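Local coordinates for Serine/threonine-protein kinase/endoribonuclease IRE1 (Saccharomyces cerevisiae, PDB 2BE1), which senses unfolded proteins in the endoplasmic reticulum through its lumenal domain, the part modelled here, and splices HAC1 precursor mRNA when activated, at residues K222-S227 against P239-I244. Sequence-based numbering, arbitrary orientation.
Sequences KSLLAS and PTFPGI
K222 O accepts the backbone N-H of F241, N to O 2.9 Å, in a fairly straight bond with 160° at the hydrogen. T240 CA also points its hydrogen at that oxygen, CA to K222 O 3.3 Å, so one carbonyl collects an N-H and a C-H from adjacent residues. The F241 ring meets the same group edge-on, with K222 O and S223 CA near its plane on the CD1 side. Further along, F241 CE1 and CZ touch L224 CD2, with F241 CE1 to L224 CD2 at 3.3 Å; the two side chains cross at about a right angle.

K222 lies in the bend of 239-244. With chi1 at -50°, CG sits anti to the carbonyl carbon, and it packs on the peptide between G243 and I244, CG to G243 C 3.5 Å. T240 CG2 rests against K222 CB at 3.7 Å. The ammonium nitrogen ends near the carbonyl of P242, NZ to P242 O 3.6 Å, which is proximity and not a hydrogen bond. An alanine here would keep CB against T240 but would probably open a gap beside the G243-I244 peptide, where CG now packs.

Around this first shell, H23 meets the F241 ring edge-to-face and I32 touches it, both from the five-stranded antiparallel sheet. L224 pairs through its backbone with S238, S223 OG bonds to R220 O, and T240 OG1 makes a weak bond to D221 O. The chain thus leaves the three-stranded sheet after strand 234-237, folds back around the start of its central strand, 223-227, and enters strand 245-254. Chemically, the join combines a backbone hydrogen bond with apolar contact, and the lysine contributes mainly the base of its side chain, CB and CG.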
# COMPACT_ATOMS: atom_id res chain seq x y z
N LYS A 222 19.06 23.23 -12.62
CA LYS A 222 19.29 21.78 -12.49
C LYS A 222 20.74 21.49 -12.10
O LYS A 222 21.50 20.84 -12.87
CB LYS A 222 18.99 21.02 -13.79
CG LYS A 222 17.67 21.30 -14.43
CD LYS A 222 17.78 22.36 -15.59
CE LYS A 222 16.59 22.33 -16.58
NZ LYS A 222 16.19 20.91 -16.82
N SER A 223 21.15 21.99 -10.93
CA SER A 223 22.50 21.73 -10.47
C SER A 223 22.59 21.36 -9.00
O SER A 223 21.64 21.54 -8.22
CB SER A 223 23.33 22.94 -10.67
OG SER A 223 22.82 23.93 -9.84
N LEU A 224 23.74 20.84 -8.62
CA LEU A 224 24.04 20.62 -7.21
C LEU A 224 25.05 21.67 -6.74
O LEU A 224 26.06 21.94 -7.40
CB LEU A 224 24.59 19.20 -6.96
CG LEU A 224 23.60 18.06 -6.63
CD1 LEU A 224 22.12 18.46 -6.51
CD2 LEU A 224 23.72 16.83 -7.56
N LEU A 225 24.76 22.26 -5.59
CA LEU A 225 25.68 23.15 -4.92
C LEU A 225 26.09 22.52 -3.59
O LEU A 225 25.23 22.16 -2.81
CB LEU A 225 25.00 24.49 -4.70
CG LEU A 225 25.63 25.36 -3.63
CD1 LEU A 225 26.93 25.90 -4.16
CD2 LEU A 225 24.72 26.53 -3.32
N ALA A 226 27.40 22.39 -3.38
CA ALA A 226 28.06 21.93 -2.13
C ALA A 226 28.65 23.09 -1.38
O ALA A 226 29.46 23.84 -1.92
CB ALA A 226 29.18 20.99 -2.42
N SER A 227 28.28 23.21 -0.12
CA SER A 227 28.93 24.19 0.72
C SER A 227 29.52 23.58 2.01
O SER A 227 29.15 22.48 2.45
CB SER A 227 27.92 25.26 1.06
OG SER A 227 26.83 24.62 1.71
N PRO A 239 27.67 20.11 -12.76
CA PRO A 239 27.20 20.46 -14.08
C PRO A 239 25.67 20.30 -14.15
O PRO A 239 25.03 20.06 -13.10
CB PRO A 239 27.91 19.47 -15.00
CG PRO A 239 28.54 18.48 -14.18
CD PRO A 239 28.24 18.76 -12.74
N THR A 240 25.06 20.43 -15.34
CA THR A 240 23.62 20.33 -15.37
C THR A 240 23.07 18.93 -15.43
O THR A 240 23.64 18.05 -16.11
CB THR A 240 23.01 21.08 -16.47
OG1 THR A 240 23.04 22.41 -16.06
CG2 THR A 240 21.53 20.76 -16.53
N PHE A 241 21.96 18.72 -14.75
CA PHE A 241 21.31 17.45 -14.85
C PHE A 241 20.08 17.64 -15.75
O PHE A 241 19.51 18.79 -15.84
CB PHE A 241 20.91 16.98 -13.48
CG PHE A 241 22.06 16.71 -12.58
CD1 PHE A 241 22.55 17.71 -11.73
CD2 PHE A 241 22.64 15.42 -12.54
CE1 PHE A 241 23.59 17.43 -10.85
CE2 PHE A 241 23.67 15.12 -11.65
CZ PHE A 241 24.16 16.11 -10.80
N PRO A 242 19.66 16.53 -16.42
CA PRO A 242 18.48 16.54 -17.27
C PRO A 242 17.22 17.08 -16.59
O PRO A 242 16.26 17.37 -17.26
CB PRO A 242 18.32 15.08 -17.65
CG PRO A 242 19.14 14.38 -16.65
CD PRO A 242 20.30 15.23 -16.48
N GLY A 243 17.21 17.21 -15.28
CA GLY A 243 16.05 17.79 -14.62
C GLY A 243 16.45 18.24 -13.22
O GLY A 243 17.59 17.87 -12.72
N ILE A 244 15.58 19.05 -12.58
CA ILE A 244 16.00 19.54 -11.27
C ILE A 244 16.16 18.40 -10.23
O ILE A 244 15.41 17.42 -10.25
CB ILE A 244 15.32 20.79 -10.80
CG1 ILE A 244 14.99 20.61 -9.37
CG2 ILE A 244 14.08 21.21 -11.57
CD1 ILE A 244 14.75 21.98 -8.78